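Local coordinates for protein glycoside hydrolase (Streptococcus pneumoniae serotype 4, PDB 6ORH) that probably hydrolyses alpha-L-fucosidic linkages as a family 29 alpha-L-fucosidase, taking part in the degradation of host-derived carbohydrate antigens, at residues P336-S339 with A340-C344; G217-G220 with D221-Q225; K273-E276 with E277-I281. The protein carries 2 engineered substitutions. One frame throughout, in Å; residues are numbered along the deposited sequence. Where two conformers were deposited one is given.

Contact 1: residues P336-S339 with A340-C344; sequences PALS and ADFAC
Ser339 holds its OG between its backbone N and carbonyl carbon (chi1 77°), and this rotation folds the hydroxyl over the start of the turn that leads to Phe342. In Phe342 the first torsion (chi1 -68°) sets CG beside the backbone N, which returns the ring toward Leu338 and Ser339. The backbone makes a type I beta turn, with Ala340 and Asp341 at its corner in a short 3-10 arrangement. Its closing bond runs from Phe342 N to Ser339 O, 3.0 Å long, and the donor stands 64° above the carbonyl plane instead of on a lone pair. A second, weak bond from Asp341 N to Ser339 OG (3.2 Å) adds an ST turn, so both oxygens of this serine accept N-H groups of the bend.

Leu338 lies alongside Phe342, both side chains leaving the chain in a common direction, and Leu338 CD2 comes obliquely to within 4.0 Å of Phe342 CD2. Ser339 OG meets the same ring at its edge, 3.6 Å from CD2. Further in, Ala337 CB approaches Phe342 O at 3.5 Å, while Cys344 SG rests 4.0 Å from Ala337 CB and 3.7 Å from Pro336 O. That carbonyl is hydrogen-bonded by Trp356 NE1, and Leu338 pairs through its backbone with Ala357.

This bend belongs to the F5/8 type C beta-sandwich and lies just before His346, a calcium ligand seen in this protein, although none is bound to this chain in the model. The chemistry implies a turn closed by one strongly off-plane backbone bond and anchored more widely by Trp356 and Ala357.

Contact 2: residues G217-G220 with D221-Q225; sequences GYAG and DPLWQ. With EDO (1,2-ethanediol), chain I.
Leu223 turns its CB toward the 217-220 segment and reaches back to Ala219, in a type VIb beta turn built on the cis peptide bond between Asp221 and Pro222. This turn lies in the loop joining strands 209-211 and 226-227 of the TIM-barrel domain. With CG anti to the backbone N (chi1 175°), Leu223 brings its CD2 branch to 4.0 Å from Ala219 CB, and its own CB sits 3.3 Å from Gly220 O. No direct hydrogen bond joins the two segments; the cis peptide bends the chain, and neighbours such as His243 and Thr412 bond its backbone.

Asp221 points its carboxylate another way: OD1 forms a salt bridge with Arg417 and OD2 accepts from His411 N. Together with Thr412, which receives the N-H of Leu223, these residues anchor the loop to the beta-sandwich domain. Tyr218 comes closer with its hydroxyl end than with its CB. One water bridges Tyr218 OH, at 2.8 Å, to Asp221 N, from which it accepts at 2.9 Å. At the other end of the tyrosine, an ethanediol probably left from crystallisation lies at the ring edge, its O2 in the ring plane and 3.8 Å from Tyr218 CD1.

Contact 3: residues K273-E276 with E277-I281; sequences KSLE and ELVEI
Glu277 folds back on Ser274, and its side chain can be followed atom by atom. CB lies 3.4 Å from Ser274 OG. The first torsion (chi1 -77°) sets CG beside the backbone N, where it passes the same hydroxyl at 3.3 Å. Beyond CG the chain is extended: CD lies 3.6 Å from Ser274 OG, and the carboxylate is carried past that hydroxyl to the backbone N of the same residue. There OE2 accepts from Ser274 N at 2.9 Å, on its anti side and 27° out of the carboxylate plane.

The reciprocal bond runs from Glu277 N to Ser274 OG, 3.0 Å long and fairly straight at 156°. Two N-H groups at the start of the helix, which lack an acceptor one turn earlier, are thus served by side chains. The carboxylate at this N-terminal end would probably also gain from the helix dipole.

Lys273 crosses Glu277 at about a right angle, its CB 3.5 Å from OE2; its CD then runs on to Ile281 CD1 at 3.7 Å, and NZ bonds Ser259 O. Further along, a water donates both to Glu276 O and to Glu280 OE1 (2.6 Å), a carboxylate oxygen that also has a salt bridge with Arg420. Leu278 and Ile281 face strand 292-295. The whole is a capping box, with Ser274 as N-cap, opening the helix of a beta-alpha-beta unit in the TIM barrel.

Along the chain the three contacts come in series, contact 2 first, then contact 3, then contact 1, and none nests within or crosses another. Contacts 1 and 2 close short turns, while contact 3 opens a helix. Contact 2 shapes the loop before strand 226-227; contact 3 starts helix 275-284, which leads from strand 250-259 to strand 292-295. Both belong to the barrel domain and touch, Gly217 O packing 4.0 Å from Ile281 CG2. Both also reach strand 417-426 of the sandwich, through Arg417 and Arg420 respectively, and so tie the two domains. Contact 1, inside the sandwich, joins strand 332-334 to the calcium-site loop, its nearest atoms about 18 Å from those of contact 2.

Contact 1: residues P336-S339 with A340-C344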
loop_
_atom_site.group_PDB
_atom_site.type_symbol
_atom_site.label_atom_id
_atom_site.label_comp_id
_atom_site.label_asym_id
_atom_site.label_seq_id
_atom_site.Cartn_x
_atom_site.Cartn_y
_atom_site.Cartn_z
ATOM N N PRO A 336 13.623 -22.273 15.054
ATOM C CA PRO A 336 12.901 -23.137 15.977
ATOM C C PRO A 336 11.816 -23.906 15.231
ATOM O O PRO A 336 11.296 -23.443 14.202
ATOM C CB PRO A 336 12.370 -22.140 17.006
ATOM C CG PRO A 336 12.178 -20.871 16.216
ATOM C CD PRO A 336 13.299 -20.838 15.191
ATOM N N ALA A 337 11.485 -25.092 15.738
ATOM C CA ALA A 337 10.411 -25.878 15.160
ATOM C C ALA A 337 9.789 -26.758 16.234
ATOM O O ALA A 337 10.481 -27.291 17.100
ATOM C CB ALA A 337 10.862 -26.686 13.953
ATOM N N LEU A 338 8.474 -26.931 16.134
ATOM C CA LEU A 338 7.694 -27.543 17.191
ATOM C C LEU A 338 8.144 -28.988 17.409
ATOM O O LEU A 338 8.215 -29.444 18.551
ATOM C CB LEU A 338 6.215 -27.486 16.771
ATOM C CG LEU A 338 5.202 -28.048 17.766
ATOM C CD1 LEU A 338 5.259 -27.280 19.081
ATOM C CD2 LEU A 338 3.805 -27.958 17.175
ATOM N N SER A 339 8.400 -29.682 16.294
ATOM C CA SER A 339 8.681 -31.117 16.277
ATOM C C SER A 339 9.188 -31.505 14.892
ATOM O O SER A 339 9.152 -30.721 13.956
ATOM C CB SER A 339 7.433 -31.916 16.625
ATOM O OG SER A 339 6.555 -31.980 15.519
ATOM N N ALA A 340 9.668 -32.754 14.744
ATOM C CA ALA A 340 10.045 -33.276 13.442
ATOM C C ALA A 340 8.895 -33.219 12.437
ATOM O O ALA A 340 9.122 -33.046 11.244
ATOM C CB ALA A 340 10.568 -34.703 13.618
ATOM N N ASP A 341 7.659 -33.398 12.921
ATOM C CA ASP A 341 6.487 -33.402 12.056
ATOM C C ASP A 341 6.195 -31.985 11.533
ATOM O O ASP A 341 5.511 -31.859 10.520
ATOM C CB ASP A 341 5.271 -33.984 12.775
ATOM C CG ASP A 341 5.318 -35.494 12.990
ATOM O OD1 ASP A 341 6.189 -36.146 12.398
ATOM O OD2 ASP A 341 4.471 -36.004 13.728
ATOM N N PHE A 342 6.764 -30.962 12.184
ATOM C CA PHE A 342 6.581 -29.562 11.787
ATOM C C PHE A 342 7.944 -28.908 11.547
ATOM O O PHE A 342 8.172 -27.754 11.898
ATOM C CB PHE A 342 5.766 -28.817 12.860
ATOM C CG PHE A 342 4.340 -29.303 12.903
ATOM C CD1 PHE A 342 3.436 -28.901 11.936
ATOM C CD2 PHE A 342 3.930 -30.230 13.854
ATOM C CE1 PHE A 342 2.136 -29.391 11.938
ATOM C CE2 PHE A 342 2.632 -30.718 13.858
ATOM C CZ PHE A 342 1.733 -30.299 12.899
ATOM N N ALA A 343 8.883 -29.669 10.962
ATOM C CA ALA A 343 10.252 -29.197 10.859
ATOM C C ALA A 343 10.408 -28.065 9.838
ATOM O O ALA A 343 9.662 -27.962 8.863
ATOM C CB ALA A 343 11.163 -30.366 10.500
ATOM N N CYS A 344 11.458 -27.265 10.039
ATOM C CA CYS A 344 11.797 -26.176 9.145
ATOM C C CYS A 344 11.969 -26.632 7.699
ATOM O O CYS A 344 11.612 -25.903 6.776
ATOM C CB CYS A 344 13.082 -25.476 9.576
ATOM S SG CYS A 344 13.023 -24.727 11.220
#

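Contact 2: residues G217-G220 with D221-Q225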
loop_
_atom_site.group_PDB
_atom_site.type_symbol
_atom_site.label_atom_id
_atom_site.label_comp_id
_atom_site.label_asym_id
_atom_site.label_seq_id
_atom_site.Cartn_x
_atom_site.Cartn_y
_atom_site.Cartn_z
ATOM N N GLY A 217 -9.033 -3.613 -7.581
ATOM C CA GLY A 217 -8.262 -4.834 -7.429
ATOM C C GLY A 217 -7.267 -4.754 -6.269
ATOM O O GLY A 217 -6.223 -5.426 -6.299
ATOM N N TYR A 218 -7.607 -3.939 -5.255
ATOM C CA TYR A 218 -6.664 -3.693 -4.177
ATOM C C TYR A 218 -7.169 -4.265 -2.851
ATOM O O TYR A 218 -8.134 -3.765 -2.279
ATOM C CB TYR A 218 -6.448 -2.184 -4.004
ATOM C CG TYR A 218 -5.464 -1.835 -2.910
ATOM C CD1 TYR A 218 -4.101 -1.860 -3.158
ATOM C CD2 TYR A 218 -5.889 -1.492 -1.626
ATOM C CE1 TYR A 218 -3.178 -1.533 -2.176
ATOM C CE2 TYR A 218 -4.974 -1.170 -0.630
ATOM C CZ TYR A 218 -3.619 -1.204 -0.906
ATOM O OH TYR A 218 -2.658 -0.895 0.021
ATOM N N ALA A 219 -6.480 -5.289 -2.354
ATOM C CA ALA A 219 -6.704 -5.764 -0.991
ATOM C C ALA A 219 -5.752 -5.025 -0.054
ATOM O O ALA A 219 -4.618 -4.694 -0.412
ATOM C CB ALA A 219 -6.412 -7.243 -0.917
ATOM N N GLY A 220 -6.216 -4.831 1.183
ATOM C CA GLY A 220 -5.372 -4.145 2.159
ATOM C C GLY A 220 -4.253 -5.030 2.724
ATOM O O GLY A 220 -4.209 -6.253 2.539
ATOM N N ASP A 221 -3.326 -4.346 3.414
ATOM C CA ASP A 221 -2.384 -5.015 4.296
ATOM C C ASP A 221 -2.527 -4.299 5.631
ATOM O O ASP A 221 -2.192 -3.117 5.718
ATOM C CB ASP A 221 -0.964 -5.000 3.730
ATOM C CG ASP A 221 -0.008 -5.947 4.453
ATOM O OD1 ASP A 221 -0.477 -6.978 4.951
ATOM O OD2 ASP A 221 1.196 -5.654 4.472
ATOM N N PRO A 222 -3.066 -4.940 6.680
ATOM C CA PRO A 222 -3.360 -6.373 6.712
ATOM C C PRO A 222 -4.592 -6.745 5.887
ATOM O O PRO A 222 -5.443 -5.895 5.634
ATOM C CB PRO A 222 -3.723 -6.634 8.189
ATOM C CG PRO A 222 -4.209 -5.279 8.706
ATOM C CD PRO A 222 -3.351 -4.291 7.975
ATOM N N LEU A 223 -4.646 -8.019 5.460
ATOM C CA LEU A 223 -5.904 -8.603 5.001
ATOM C C LEU A 223 -6.218 -9.820 5.858
ATOM O O LEU A 223 -5.651 -10.904 5.647
ATOM C CB LEU A 223 -5.887 -8.971 3.503
ATOM C CG LEU A 223 -7.176 -9.693 3.041
ATOM C CD1 LEU A 223 -8.412 -8.797 3.185
ATOM C CD2 LEU A 223 -7.063 -10.259 1.614
ATOM N N TRP A 224 -7.131 -9.629 6.823
ATOM C CA TRP A 224 -7.732 -10.738 7.553
ATOM C C TRP A 224 -8.926 -11.253 6.754
ATOM O O TRP A 224 -9.833 -10.471 6.406
ATOM C CB TRP A 224 -8.171 -10.253 8.949
ATOM C CG TRP A 224 -7.015 -9.764 9.765
ATOM C CD1 TRP A 224 -6.589 -8.480 10.001
ATOM C CD2 TRP A 224 -6.114 -10.629 10.481
ATOM N NE1 TRP A 224 -5.471 -8.481 10.815
ATOM C CE2 TRP A 224 -5.177 -9.791 11.123
ATOM C CE3 TRP A 224 -6.017 -12.032 10.595
ATOM C CZ2 TRP A 224 -4.118 -10.315 11.872
ATOM C CZ3 TRP A 224 -5.001 -12.550 11.384
ATOM C CH2 TRP A 224 -4.086 -11.692 12.012
ATOM N N GLN A 225 -8.900 -12.544 6.405
ATOM C CA GLN A 225 -10.006 -13.136 5.654
ATOM C C GLN A 225 -11.076 -13.603 6.639
ATOM O O GLN A 225 -11.388 -14.793 6.731
ATOM C CB GLN A 225 -9.489 -14.290 4.776
ATOM C CG GLN A 225 -8.558 -13.811 3.672
ATOM C CD GLN A 225 -9.273 -13.148 2.516
ATOM O OE1 GLN A 225 -10.116 -12.260 2.672
ATOM N NE2 GLN A 225 -8.939 -13.573 1.298
HETATM C C1 EDO I . -2.766 -1.168 -8.125
HETATM O O1 EDO I . -1.904 -1.299 -7.010
HETATM C C2 EDO I . -4.145 -1.595 -7.775
HETATM O O2 EDO I . -4.187 -2.664 -6.842
HETATM O O HOH W 1 -3.143 -1.498 2.754
HETATM O O HOH W 2 -2.150 -8.209 2.782
#

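Contact 3: residues K273-E276 with E277-I281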
loop_
_atom_site.group_PDB
_atom_site.type_symbol
_atom_site.label_atom_id
_atom_site.label_comp_id
_atom_site.label_asym_id
_atom_site.label_seq_id
_atom_site.Cartn_x
_atom_site.Cartn_y
_atom_site.Cartn_z
ATOM N N LYS A 273 -6.504 -2.281 -19.580
ATOM C CA LYS A 273 -5.351 -1.949 -18.764
ATOM C C LYS A 273 -4.067 -2.490 -19.381
ATOM O O LYS A 273 -4.034 -3.539 -20.025
ATOM C CB LYS A 273 -5.593 -2.515 -17.357
ATOM C CG LYS A 273 -6.614 -1.696 -16.577
ATOM C CD LYS A 273 -6.896 -2.296 -15.206
ATOM C CE LYS A 273 -7.823 -1.476 -14.318
ATOM N NZ LYS A 273 -9.131 -1.163 -14.927
ATOM N N SER A 274 -2.939 -1.806 -19.130
ATOM C CA SER A 274 -1.649 -2.335 -19.553
ATOM C C SER A 274 -1.262 -3.597 -18.777
ATOM O O SER A 274 -1.776 -3.856 -17.669
ATOM C CB SER A 274 -0.556 -1.287 -19.370
ATOM O OG SER A 274 -0.397 -1.002 -17.974
ATOM N N LEU A 275 -0.290 -4.338 -19.313
ATOM C CA LEU A 275 0.280 -5.447 -18.567
ATOM C C LEU A 275 0.790 -4.962 -17.205
ATOM O O LEU A 275 0.557 -5.610 -16.198
ATOM C CB LEU A 275 1.377 -6.158 -19.363
ATOM C CG LEU A 275 2.040 -7.331 -18.651
ATOM C CD1 LEU A 275 1.029 -8.440 -18.363
ATOM C CD2 LEU A 275 3.216 -7.874 -19.463
ATOM N N GLU A 276 1.511 -3.832 -17.199
ATOM C CA GLU A 276 2.073 -3.262 -15.981
ATOM C C GLU A 276 0.965 -3.082 -14.942
ATOM O O GLU A 276 1.130 -3.445 -13.772
ATOM C CB GLU A 276 2.766 -1.923 -16.272
ATOM C CG GLU A 276 3.756 -1.507 -15.197
ATOM C CD GLU A 276 4.821 -0.524 -15.659
ATOM O OE1 GLU A 276 5.162 -0.563 -16.857
ATOM O OE2 GLU A 276 5.300 0.277 -14.824
ATOM N N GLU A 277 -0.159 -2.520 -15.389
ATOM C CA GLU A 277 -1.287 -2.247 -14.498
ATOM C C GLU A 277 -1.853 -3.567 -13.960
ATOM O O GLU A 277 -2.146 -3.676 -12.757
ATOM C CB GLU A 277 -2.345 -1.396 -15.198
ATOM C CG GLU A 277 -1.965 0.080 -15.291
ATOM C CD GLU A 277 -2.858 0.888 -16.221
ATOM O OE1 GLU A 277 -2.953 2.127 -16.039
ATOM O OE2 GLU A 277 -3.469 0.286 -17.138
ATOM N N LEU A 278 -1.975 -4.585 -14.826
ATOM C CA LEU A 278 -2.543 -5.838 -14.341
ATOM C C LEU A 278 -1.611 -6.508 -13.346
ATOM O O LEU A 278 -2.065 -7.200 -12.431
ATOM C CB LEU A 278 -2.859 -6.774 -15.518
ATOM C CG LEU A 278 -4.017 -6.316 -16.390
ATOM C CD1 LEU A 278 -4.111 -7.215 -17.632
ATOM C CD2 LEU A 278 -5.332 -6.327 -15.612
ATOM N N VAL A 279 -0.293 -6.355 -13.557
ATOM C CA VAL A 279 0.691 -6.946 -12.669
ATOM C C VAL A 279 0.592 -6.302 -11.288
ATOM O O VAL A 279 0.659 -7.016 -10.289
ATOM C CB VAL A 279 2.119 -6.882 -13.275
ATOM C CG1 VAL A 279 3.177 -7.116 -12.207
ATOM C CG2 VAL A 279 2.271 -7.920 -14.385
ATOM N N GLU A 280 0.397 -4.977 -11.217
ATOM C CA GLU A 280 0.218 -4.319 -9.925
ATOM C C GLU A 280 -1.024 -4.861 -9.221
ATOM O O GLU A 280 -0.955 -5.200 -8.030
ATOM C CB GLU A 280 0.178 -2.791 -10.026
ATOM C CG GLU A 280 1.532 -2.229 -10.470
ATOM C CD GLU A 280 2.695 -2.681 -9.617
ATOM O OE1 GLU A 280 3.590 -3.359 -10.142
ATOM O OE2 GLU A 280 2.689 -2.370 -8.397
ATOM N N ILE A 281 -2.135 -4.958 -9.977
ATOM C CA ILE A 281 -3.360 -5.535 -9.432
ATOM C C ILE A 281 -3.077 -6.939 -8.887
ATOM O O ILE A 281 -3.535 -7.297 -7.794
ATOM C CB ILE A 281 -4.471 -5.495 -10.505
ATOM C CG1 ILE A 281 -4.946 -4.048 -10.705
ATOM C CG2 ILE A 281 -5.621 -6.431 -10.118
ATOM C CD1 ILE A 281 -5.745 -3.794 -11.976
HETATM O O HOH W 3 3.742 -3.633 -12.762
#